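Local coordinates for S-M checkpoint control protein rad4 (Schizosaccharomyces pombe, PDB 4BMD) that serves as an essential component of DNA replication and of the checkpoint control that couples S and M phases, with signalling adaptor activity, at residues Leu16-Tyr21 and Phe52-His57; Thr71-Trp76 and Ala93-Phe98; Pro60-Pro65 and Phe99-Val104; Leu110-Thr115 and Leu132-His137. All coordinates share one frame; numbering follows the deposited sequence.

The chain holds BRCT3 and BRCT4, each built on a parallel sheet in strand order 2-1-3-4. Interaction 1 pairs neighbouring strands of the first sheet, 17-20 and 52-55. Interaction 2 lies about 10 Å away, centre to centre, where edge strand 71-73 and the start of helix 74-82 meet the connection to BRCT4. Interaction 3 lies about 13 Å from interaction 2, centre to centre, and its segments bracket those of interaction 2 in sequence. There the 52-55 to 71-73 loop meets a later part of that connection. Interaction 4 pairs strands 111-115 and 135-137 of the second sheet, about 29 Å from interaction 1, centre to centre. Interactions 2 and 3 thus bind this connection to BRCT3.

Interaction 1: residues Leu16-Tyr21 and Phe52-His57; sequences LTFYLY and FVVIPH
Y19 holds the middle of this pairing through both of its backbone polar atoms. Its N donates to F52 O at 3.0 Å. Its O accepts from V54 N at 2.8 Å, with an almost straight N-H...O angle of 173°. The ladder goes on one step, where Y21 N donates to V54 O at 2.9 Å. At the other end F52 N reaches T17 O at 3.4 Å, a weak bond. There T17 N also donates to D51 OD2. CA-H...O contacts from F18 CA to F52 O and from V53 CA to Y19 O add a second approach to each of these carbonyls. P56 ends the ladder: its CD packs 3.1 Å from Y21 O, and its ring nitrogen has no hydrogen to give. The outer edges are bonded too. F18 bonds to Q41 and S43 on one side, V53 to P70 and V72 on the other.

The side chains alternate between the two faces. F18 and F52 share one face, side by side, with F18 CE2 3.7 Å from F52 CD2. Their planes are 20° apart but slid, so the rings barely overlap. L20 CD2 rests on V54 CB at 3.8 Å on this same face, which helices 25-36 and 74-82 cover. On the other face V53 CG1 meets the edge of the Y19 ring. Y21 CG stands anti to its backbone N (chi1 178°), and this brings it against I55 CD1. Two adjacent parallel strands, each hydrogen-bonded to a further strand on its other edge, are the centre of the four-stranded BRCT sheet.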
# COMPACT_ATOMS: atom_id res chain seq x y z
N LEU A 16 12.04 -20.77 -4.43
CA LEU A 16 10.78 -20.12 -4.77
C LEU A 16 10.75 -19.70 -6.23
O LEU A 16 11.70 -19.10 -6.73
CB LEU A 16 10.53 -18.91 -3.87
CG LEU A 16 10.31 -19.17 -2.38
CD1 LEU A 16 9.97 -17.88 -1.65
CD2 LEU A 16 9.23 -20.22 -2.16
N THR A 17 9.65 -20.00 -6.91
CA THR A 17 9.48 -19.61 -8.30
C THR A 17 8.36 -18.57 -8.42
O THR A 17 7.28 -18.74 -7.86
CB THR A 17 9.15 -20.81 -9.20
OG1 THR A 17 10.08 -21.87 -8.93
CG2 THR A 17 9.24 -20.42 -10.67
N PHE A 18 8.64 -17.49 -9.14
CA PHE A 18 7.69 -16.39 -9.27
C PHE A 18 7.17 -16.23 -10.69
O PHE A 18 7.87 -16.50 -11.66
CB PHE A 18 8.34 -15.08 -8.80
CG PHE A 18 8.71 -15.08 -7.34
CD1 PHE A 18 9.95 -15.54 -6.93
CD2 PHE A 18 7.82 -14.61 -6.39
CE1 PHE A 18 10.29 -15.54 -5.59
CE2 PHE A 18 8.16 -14.61 -5.05
CZ PHE A 18 9.40 -15.07 -4.65
N TYR A 19 5.92 -15.79 -10.79
CA TYR A 19 5.28 -15.53 -12.08
C TYR A 19 4.88 -14.06 -12.15
O TYR A 19 3.99 -13.61 -11.42
CB TYR A 19 4.06 -16.43 -12.24
CG TYR A 19 3.19 -16.12 -13.44
CD1 TYR A 19 3.46 -16.68 -14.69
CD2 TYR A 19 2.07 -15.30 -13.32
CE1 TYR A 19 2.66 -16.40 -15.78
CE2 TYR A 19 1.27 -15.02 -14.41
CZ TYR A 19 1.56 -15.58 -15.64
OH TYR A 19 0.76 -15.30 -16.72
N LEU A 20 5.54 -13.31 -13.03
CA LEU A 20 5.29 -11.88 -13.16
C LEU A 20 4.22 -11.61 -14.22
O LEU A 20 4.38 -11.98 -15.38
CB LEU A 20 6.58 -11.15 -13.52
CG LEU A 20 7.82 -11.53 -12.70
CD1 LEU A 20 9.02 -10.71 -13.13
CD2 LEU A 20 7.56 -11.38 -11.21
N TYR A 21 3.14 -10.95 -13.81
CA TYR A 21 1.99 -10.75 -14.69
C TYR A 21 1.82 -9.31 -15.16
O TYR A 21 1.70 -8.40 -14.35
CB TYR A 21 0.71 -11.23 -14.00
CG TYR A 21 -0.54 -11.03 -14.81
CD1 TYR A 21 -0.86 -11.89 -15.85
CD2 TYR A 21 -1.42 -9.98 -14.54
CE1 TYR A 21 -2.01 -11.72 -16.60
CE2 TYR A 21 -2.57 -9.80 -15.28
CZ TYR A 21 -2.86 -10.67 -16.31
OH TYR A 21 -4.01 -10.49 -17.05
N PHE A 52 4.43 -17.89 -6.12
CA PHE A 52 3.70 -16.63 -6.01
C PHE A 52 3.46 -15.99 -7.37
O PHE A 52 4.33 -16.01 -8.24
CB PHE A 52 4.45 -15.64 -5.11
CG PHE A 52 4.57 -16.09 -3.68
CD1 PHE A 52 3.54 -15.88 -2.79
CD2 PHE A 52 5.73 -16.70 -3.23
CE1 PHE A 52 3.65 -16.28 -1.47
CE2 PHE A 52 5.84 -17.11 -1.92
CZ PHE A 52 4.80 -16.90 -1.04
N VAL A 53 2.27 -15.42 -7.54
CA VAL A 53 1.97 -14.62 -8.72
C VAL A 53 2.11 -13.14 -8.35
O VAL A 53 1.49 -12.68 -7.40
CB VAL A 53 0.55 -14.89 -9.25
CG1 VAL A 53 0.18 -13.87 -10.32
CG2 VAL A 53 0.44 -16.30 -9.79
N VAL A 54 2.93 -12.42 -9.11
CA VAL A 54 3.19 -11.02 -8.81
C VAL A 54 2.48 -10.08 -9.79
O VAL A 54 2.58 -10.23 -11.01
CB VAL A 54 4.70 -10.72 -8.80
CG1 VAL A 54 4.96 -9.29 -8.35
CG2 VAL A 54 5.42 -11.70 -7.90
N ILE A 55 1.75 -9.11 -9.24
CA ILE A 55 0.98 -8.15 -10.01
C ILE A 55 1.56 -6.76 -9.77
O ILE A 55 2.04 -6.48 -8.68
CB ILE A 55 -0.50 -8.17 -9.56
CG1 ILE A 55 -1.03 -9.60 -9.54
CG2 ILE A 55 -1.37 -7.29 -10.44
CD1 ILE A 55 -1.03 -10.27 -10.89
N PRO A 56 1.54 -5.89 -10.79
CA PRO A 56 1.90 -4.49 -10.51
C PRO A 56 0.91 -3.85 -9.54
O PRO A 56 -0.29 -4.13 -9.62
CB PRO A 56 1.84 -3.82 -11.89
CG PRO A 56 1.08 -4.77 -12.76
CD PRO A 56 1.38 -6.13 -12.23
N HIS A 57 1.40 -3.01 -8.64
CA HIS A 57 0.57 -2.41 -7.60
C HIS A 57 -0.52 -1.50 -8.16
O HIS A 57 -1.54 -1.27 -7.51
CB HIS A 57 1.43 -1.63 -6.60
CG HIS A 57 2.08 -0.41 -7.18
ND1 HIS A 57 3.37 -0.41 -7.65
CD2 HIS A 57 1.60 0.84 -7.37
CE1 HIS A 57 3.67 0.80 -8.10
NE2 HIS A 57 2.61 1.57 -7.94

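Interaction 2: residues Thr71-Trp76 and Ala93-Phe98; sequences TVNEWW and ALAKPF
N73 ND2 donates to L94 O at 2.6 Å, the shortest polar bond of this contact. L94 O lies in the amide plane of N73, while the donor stands above the carbonyl plane of L94. The backbone adds a second bond, N73 N to A95 O at 2.8 Å. N73 CG sits between its backbone N and carbonyl carbon (chi1 60°), the crowded position. OD1 turns to the start of helix 74-82, where it takes weak bonds from W75 N and W76 N as an N-cap. An alanine here would probably leave L94 O without its amide donor and the helix start without its side-chain cap.

Apolar groups pack beside this polar centre. W75 CZ3 lies 3.6 Å from F98 CZ, the two ring planes 29° apart and slid so that they barely overlap. The edge of the W75 ring also meets L94 O, with CE3 at 3.5 Å. L94 CD2 stands over the centre of the F98 ring. A95 CB packs on W76 CB at 3.9 Å. Separately, the T71 and P97 side chains cross at about a right angle, CG2 also 3.9 Å from CG. Helices 119-131 and 177-185 of BRCT4 touch L94 and F98 from outside. The chemistry implies that one buried asparagine, through its side-chain amide and its backbone N, ties the helix start of BRCT3 to the chain leading into BRCT4. The W75 and F98 rings beside these bonds probably limit access of water.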
# COMPACT_ATOMS: atom_id res chain seq x y z
N THR A 71 -1.62 -14.63 -4.59
CA THR A 71 -1.35 -13.46 -5.42
C THR A 71 -0.94 -12.25 -4.58
O THR A 71 -1.63 -11.89 -3.63
CB THR A 71 -2.58 -13.10 -6.27
OG1 THR A 71 -2.89 -14.19 -7.14
CG2 THR A 71 -2.32 -11.86 -7.10
N VAL A 72 0.18 -11.64 -4.95
CA VAL A 72 0.67 -10.45 -4.26
C VAL A 72 1.12 -9.42 -5.29
O VAL A 72 1.24 -9.73 -6.47
CB VAL A 72 1.88 -10.78 -3.36
CG1 VAL A 72 1.49 -11.78 -2.28
CG2 VAL A 72 3.03 -11.32 -4.19
N ASN A 73 1.36 -8.19 -4.84
CA ASN A 73 1.98 -7.19 -5.70
C ASN A 73 3.48 -7.08 -5.43
O ASN A 73 4.00 -7.74 -4.53
CB ASN A 73 1.28 -5.83 -5.61
CG ASN A 73 1.30 -5.23 -4.22
OD1 ASN A 73 2.24 -5.43 -3.45
ND2 ASN A 73 0.25 -4.49 -3.88
N GLU A 74 4.17 -6.25 -6.21
CA GLU A 74 5.63 -6.15 -6.09
C GLU A 74 6.06 -5.57 -4.75
O GLU A 74 7.20 -5.76 -4.32
CB GLU A 74 6.23 -5.34 -7.24
CG GLU A 74 6.03 -3.84 -7.14
CD GLU A 74 4.82 -3.35 -7.91
OE1 GLU A 74 3.79 -4.07 -7.93
OE2 GLU A 74 4.89 -2.26 -8.51
N TRP A 75 5.15 -4.87 -4.08
CA TRP A 75 5.45 -4.28 -2.77
C TRP A 75 5.63 -5.36 -1.71
O TRP A 75 6.26 -5.13 -0.68
CB TRP A 75 4.36 -3.28 -2.36
CG TRP A 75 4.40 -2.01 -3.15
CD1 TRP A 75 5.37 -1.61 -4.03
CD2 TRP A 75 3.42 -0.96 -3.15
NE1 TRP A 75 5.06 -0.39 -4.56
CE2 TRP A 75 3.87 0.03 -4.04
CE3 TRP A 75 2.21 -0.77 -2.47
CZ2 TRP A 75 3.15 1.20 -4.27
CZ3 TRP A 75 1.50 0.39 -2.71
CH2 TRP A 75 1.97 1.36 -3.60
N TRP A 76 5.07 -6.54 -1.97
CA TRP A 76 5.26 -7.69 -1.09
C TRP A 76 6.72 -8.12 -1.13
O TRP A 76 7.30 -8.50 -0.11
CB TRP A 76 4.36 -8.84 -1.53
CG TRP A 76 4.56 -10.12 -0.75
CD1 TRP A 76 3.87 -10.52 0.36
CD2 TRP A 76 5.50 -11.16 -1.04
NE1 TRP A 76 4.33 -11.74 0.78
CE2 TRP A 76 5.33 -12.15 -0.06
CE3 TRP A 76 6.48 -11.34 -2.03
CZ2 TRP A 76 6.10 -13.32 -0.03
CZ3 TRP A 76 7.24 -12.49 -2.00
CH2 TRP A 76 7.05 -13.47 -1.01
N ALA A 93 -2.25 -5.03 3.81
CA ALA A 93 -3.24 -4.74 2.78
C ALA A 93 -2.64 -4.18 1.49
O ALA A 93 -3.23 -4.32 0.41
CB ALA A 93 -4.30 -3.79 3.32
N LEU A 94 -1.48 -3.55 1.59
CA LEU A 94 -0.84 -2.94 0.43
C LEU A 94 0.03 -3.93 -0.34
O LEU A 94 0.50 -3.63 -1.44
CB LEU A 94 -0.00 -1.72 0.85
CG LEU A 94 -0.78 -0.53 1.42
CD1 LEU A 94 0.17 0.59 1.81
CD2 LEU A 94 -1.82 -0.04 0.43
N ALA A 95 0.24 -5.11 0.24
CA ALA A 95 1.06 -6.14 -0.40
C ALA A 95 0.23 -6.99 -1.36
O ALA A 95 0.77 -7.83 -2.08
CB ALA A 95 1.74 -7.00 0.65
N LYS A 96 -1.08 -6.78 -1.34
CA LYS A 96 -1.99 -7.46 -2.25
C LYS A 96 -2.52 -6.46 -3.27
O LYS A 96 -2.43 -5.25 -3.05
CB LYS A 96 -3.15 -8.07 -1.48
CG LYS A 96 -2.80 -9.31 -0.70
CD LYS A 96 -4.02 -9.86 0.03
CE LYS A 96 -4.57 -8.84 1.02
NZ LYS A 96 -3.58 -8.48 2.07
N PRO A 97 -3.05 -6.95 -4.40
CA PRO A 97 -3.73 -6.06 -5.34
C PRO A 97 -4.87 -5.33 -4.64
O PRO A 97 -5.71 -5.97 -4.01
CB PRO A 97 -4.30 -7.03 -6.38
CG PRO A 97 -3.36 -8.18 -6.36
CD PRO A 97 -2.94 -8.33 -4.92
N PHE A 98 -4.87 -4.00 -4.73
CA PHE A 98 -5.84 -3.20 -4.01
C PHE A 98 -6.47 -2.11 -4.87
O PHE A 98 -7.56 -1.63 -4.57
CB PHE A 98 -5.19 -2.56 -2.78
CG PHE A 98 -4.04 -1.64 -3.10
CD1 PHE A 98 -4.26 -0.31 -3.43
CD2 PHE A 98 -2.74 -2.11 -3.08
CE1 PHE A 98 -3.21 0.53 -3.73
CE2 PHE A 98 -1.68 -1.27 -3.38
CZ PHE A 98 -1.92 0.05 -3.71

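Interaction 3: residues Pro60-Pro65 and Phe99-Val104; sequences PVDELP and FRPSLV
V61 N donates to F99 O at 3.0 Å in a nearly straight bond. It joins a short 3-10 turn of BRCT3, residues 61-63, to the chain entering BRCT4. F99 O is met twice more: P60 CA makes a CA-H...O contact at 3.4 Å, and V61 CG2 comes to 3.3 Å. The V61 side chain thus covers the acceptor that its own backbone uses. P60 also packs on the BRCT4 side, with its CB 4.0 Å from P101 CD. Its N lies at the edge of the F99 ring, in the ring plane. F99 CG is anti to its backbone N (chi1 177°), and further out on that side chain CD2 touches P60 CA.

The next shell fixes these groups. P60 O accepts from E63 N, and V61 O from L64 N, so the turn holds its own shape. On the partner side R100 O accepts from L103 N, and P101 N lies over one face of the F99 ring. L64 continues the packing onto Y21, F59 and P97. The far side of F99 touches L132 of BRCT4, so this ring has neighbours in both domains.

At the solvent side D62 and P101 reach toward each other tip to tip, with OD1 3.7 Å from CD. One water bridges D62 and S102. It donates to D62 OD1 at 3.0 Å and bonds to S102 OG at 3.2 Å.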
# COMPACT_ATOMS: atom_id res chain seq x y z
N PRO A 60 -5.47 -2.62 -11.92
CA PRO A 60 -6.86 -2.68 -11.43
C PRO A 60 -7.27 -4.10 -11.04
O PRO A 60 -7.15 -5.02 -11.85
CB PRO A 60 -7.67 -2.21 -12.64
CG PRO A 60 -6.73 -1.41 -13.45
CD PRO A 60 -5.40 -2.08 -13.29
N VAL A 61 -7.74 -4.25 -9.80
CA VAL A 61 -8.14 -5.56 -9.28
C VAL A 61 -9.22 -6.20 -10.15
O VAL A 61 -9.18 -7.40 -10.42
CB VAL A 61 -8.67 -5.43 -7.84
CG1 VAL A 61 -9.09 -6.79 -7.30
CG2 VAL A 61 -7.61 -4.80 -6.94
N ASP A 62 -10.17 -5.39 -10.59
CA ASP A 62 -11.30 -5.87 -11.38
C ASP A 62 -10.89 -6.44 -12.74
O ASP A 62 -11.63 -7.23 -13.32
CB ASP A 62 -12.32 -4.74 -11.56
CG ASP A 62 -11.67 -3.38 -11.70
OD1 ASP A 62 -11.35 -2.76 -10.67
OD2 ASP A 62 -11.48 -2.93 -12.85
N GLU A 63 -9.72 -6.05 -13.23
CA GLU A 63 -9.24 -6.53 -14.52
C GLU A 63 -8.36 -7.77 -14.39
O GLU A 63 -7.90 -8.32 -15.39
CB GLU A 63 -8.48 -5.42 -15.25
CG GLU A 63 -9.33 -4.23 -15.64
CD GLU A 63 -8.55 -3.19 -16.43
OE1 GLU A 63 -7.38 -3.47 -16.79
OE2 GLU A 63 -9.10 -2.10 -16.70
N LEU A 64 -8.12 -8.20 -13.16
CA LEU A 64 -7.27 -9.36 -12.91
C LEU A 64 -7.98 -10.67 -13.23
O LEU A 64 -9.14 -10.86 -12.88
CB LEU A 64 -6.79 -9.38 -11.46
CG LEU A 64 -5.63 -8.45 -11.10
CD1 LEU A 64 -5.30 -8.57 -9.62
CD2 LEU A 64 -4.42 -8.78 -11.95
N PRO A 65 -7.27 -11.58 -13.91
CA PRO A 65 -7.79 -12.93 -14.16
C PRO A 65 -7.80 -13.75 -12.88
O PRO A 65 -7.35 -13.27 -11.84
CB PRO A 65 -6.78 -13.51 -15.15
CG PRO A 65 -5.52 -12.78 -14.87
CD PRO A 65 -5.94 -11.39 -14.50
N PHE A 99 -5.77 -1.72 -5.93
CA PHE A 99 -6.20 -0.58 -6.73
C PHE A 99 -7.50 -0.79 -7.48
O PHE A 99 -7.65 -1.74 -8.25
CB PHE A 99 -5.10 -0.14 -7.70
CG PHE A 99 -5.52 0.99 -8.59
CD1 PHE A 99 -5.69 2.27 -8.08
CD2 PHE A 99 -5.76 0.78 -9.94
CE1 PHE A 99 -6.09 3.31 -8.90
CE2 PHE A 99 -6.15 1.82 -10.76
CZ PHE A 99 -6.31 3.08 -10.24
N ARG A 100 -8.44 0.12 -7.25
CA ARG A 100 -9.72 0.12 -7.96
C ARG A 100 -10.02 1.52 -8.49
O ARG A 100 -10.16 2.46 -7.71
CB ARG A 100 -10.85 -0.35 -7.04
CG ARG A 100 -10.78 -1.82 -6.66
CD ARG A 100 -11.92 -2.20 -5.72
NE ARG A 100 -11.98 -3.64 -5.49
CZ ARG A 100 -11.33 -4.27 -4.52
NH1 ARG A 100 -10.54 -3.59 -3.70
NH2 ARG A 100 -11.45 -5.58 -4.38
N PRO A 101 -10.11 1.66 -9.82
CA PRO A 101 -10.38 2.94 -10.47
C PRO A 101 -11.67 3.61 -10.00
O PRO A 101 -11.82 4.82 -10.16
CB PRO A 101 -10.49 2.56 -11.95
CG PRO A 101 -9.67 1.33 -12.08
CD PRO A 101 -9.88 0.58 -10.80
N SER A 102 -12.59 2.84 -9.44
CA SER A 102 -13.86 3.38 -8.96
C SER A 102 -13.67 4.19 -7.67
O SER A 102 -14.56 4.94 -7.27
CB SER A 102 -14.88 2.26 -8.73
OG SER A 102 -14.39 1.30 -7.81
N LEU A 103 -12.52 4.03 -7.03
CA LEU A 103 -12.21 4.76 -5.81
C LEU A 103 -11.63 6.13 -6.11
O LEU A 103 -11.68 7.03 -5.27
CB LEU A 103 -11.23 3.96 -4.94
CG LEU A 103 -11.77 2.69 -4.30
CD1 LEU A 103 -10.66 1.94 -3.57
CD2 LEU A 103 -12.90 3.02 -3.34
N VAL A 104 -11.08 6.29 -7.31
CA VAL A 104 -10.42 7.53 -7.72
C VAL A 104 -11.26 8.81 -7.59
O VAL A 104 -10.79 9.80 -7.04
CB VAL A 104 -9.81 7.42 -9.14
CG1 VAL A 104 -9.06 8.69 -9.50
CG2 VAL A 104 -8.89 6.21 -9.22
O HOH W 1 -13.02 -0.36 -10.19

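Interaction 4: residues Leu110-Thr115 and Leu132-His137; sequences LSIHLT and LGAVVH
S111 pairs with V135 and I112 with V136 in parallel register. Their strands, 111-115 and 135-137, run 4.6 Å apart at closest approach, with 44° between their directions. With helix 119-131 they form a beta-alpha-beta unit of the BRCT4 sheet, and 135-137 is its edge strand. V135 N donates to L110 O at 3.0 Å, I112 N to V135 O at 2.9 Å, and H137 N to I112 O at 2.8 Å. G133 brings the chain out of the helix in a Schellman motif, and its positive phi of 109° suits a glycine.

Among the side chains, I112 CD1 packs on A134 CB at 3.9 Å. L114 CD1 faces V136 CG1 more loosely on the same face, and helix 119-131 covers both residues through L129. On the opposite face the H137 ring lies against S111 CB. H113 makes the side-chain hydrogen bond of the contact. Its CG is anti to the backbone N (chi1 176°), and ND1 donates to H137 O, which lies in the plane of the imidazole. The other ring nitrogen, NE2, bonds to K162 NZ. An alanine here would probably cost H137 O one of its donors and leave K162 NZ without this partner.

H137 O has a second donor, water 2, at 2.8 Å. The same water accepts from L114 N at 2.9 Å.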
# COMPACT_ATOMS: atom_id res chain seq x y z
N LEU A 110 -8.76 15.53 -2.48
CA LEU A 110 -8.43 15.38 -1.07
C LEU A 110 -6.94 15.57 -0.81
O LEU A 110 -6.10 14.86 -1.35
CB LEU A 110 -8.87 14.01 -0.55
CG LEU A 110 -10.37 13.73 -0.51
CD1 LEU A 110 -10.63 12.34 0.06
CD2 LEU A 110 -11.10 14.79 0.31
N SER A 111 -6.63 16.55 0.04
CA SER A 111 -5.25 16.79 0.45
C SER A 111 -4.98 16.09 1.78
O SER A 111 -5.63 16.38 2.79
CB SER A 111 -4.97 18.29 0.57
OG SER A 111 -5.90 18.91 1.45
N ILE A 112 -4.04 15.15 1.77
CA ILE A 112 -3.77 14.33 2.95
C ILE A 112 -2.33 14.44 3.44
O ILE A 112 -1.39 14.37 2.65
CB ILE A 112 -4.09 12.85 2.67
CG1 ILE A 112 -5.49 12.70 2.06
CG2 ILE A 112 -3.97 12.02 3.94
CD1 ILE A 112 -5.88 11.27 1.77
N HIS A 113 -2.17 14.61 4.75
CA HIS A 113 -0.86 14.56 5.38
C HIS A 113 -0.79 13.37 6.34
O HIS A 113 -1.73 13.13 7.10
CB HIS A 113 -0.56 15.86 6.13
CG HIS A 113 0.73 15.83 6.88
ND1 HIS A 113 1.96 15.73 6.26
CD2 HIS A 113 0.99 15.87 8.21
CE1 HIS A 113 2.92 15.72 7.17
NE2 HIS A 113 2.36 15.80 8.36
N LEU A 114 0.32 12.64 6.29
CA LEU A 114 0.47 11.43 7.08
C LEU A 114 1.35 11.65 8.31
O LEU A 114 2.35 12.36 8.25
CB LEU A 114 1.07 10.31 6.22
CG LEU A 114 0.40 10.07 4.87
CD1 LEU A 114 1.17 9.03 4.06
CD2 LEU A 114 -1.04 9.63 5.06
N THR A 115 0.98 11.03 9.43
CA THR A 115 1.77 11.12 10.65
C THR A 115 1.78 9.79 11.40
O THR A 115 0.75 9.13 11.53
CB THR A 115 1.27 12.26 11.57
OG1 THR A 115 2.07 12.30 12.76
CG2 THR A 115 -0.19 12.06 11.96
N LEU A 132 -4.61 6.39 -5.99
CA LEU A 132 -6.03 6.35 -5.65
C LEU A 132 -6.72 7.69 -5.92
O LEU A 132 -7.94 7.80 -5.80
CB LEU A 132 -6.24 5.93 -4.20
CG LEU A 132 -6.03 4.44 -3.91
CD1 LEU A 132 -6.11 4.17 -2.42
CD2 LEU A 132 -7.05 3.59 -4.67
N GLY A 133 -5.93 8.70 -6.27
CA GLY A 133 -6.48 9.98 -6.69
C GLY A 133 -6.28 11.12 -5.71
O GLY A 133 -6.67 12.25 -5.98
N ALA A 134 -5.68 10.82 -4.56
CA ALA A 134 -5.46 11.83 -3.54
C ALA A 134 -4.12 12.54 -3.72
O ALA A 134 -3.25 12.07 -4.46
CB ALA A 134 -5.55 11.22 -2.15
N VAL A 135 -3.96 13.67 -3.05
CA VAL A 135 -2.71 14.41 -3.07
C VAL A 135 -2.06 14.36 -1.69
O VAL A 135 -2.60 14.89 -0.72
CB VAL A 135 -2.91 15.88 -3.48
CG1 VAL A 135 -1.60 16.64 -3.36
CG2 VAL A 135 -3.45 15.96 -4.90
N VAL A 136 -0.90 13.71 -1.61
CA VAL A 136 -0.19 13.58 -0.34
C VAL A 136 0.78 14.73 -0.13
O VAL A 136 1.64 15.00 -0.97
CB VAL A 136 0.57 12.25 -0.27
CG1 VAL A 136 1.25 12.10 1.09
CG2 VAL A 136 -0.37 11.08 -0.53
N HIS A 137 0.65 15.41 1.00
CA HIS A 137 1.51 16.54 1.33
C HIS A 137 2.59 16.16 2.33
O HIS A 137 2.32 15.48 3.32
CB HIS A 137 0.67 17.71 1.86
CG HIS A 137 -0.08 18.45 0.80
ND1 HIS A 137 0.25 19.73 0.42
CD2 HIS A 137 -1.12 18.08 0.02
CE1 HIS A 137 -0.58 20.12 -0.54
NE2 HIS A 137 -1.42 19.14 -0.80
O HOH W 2 2.41 12.82 4.31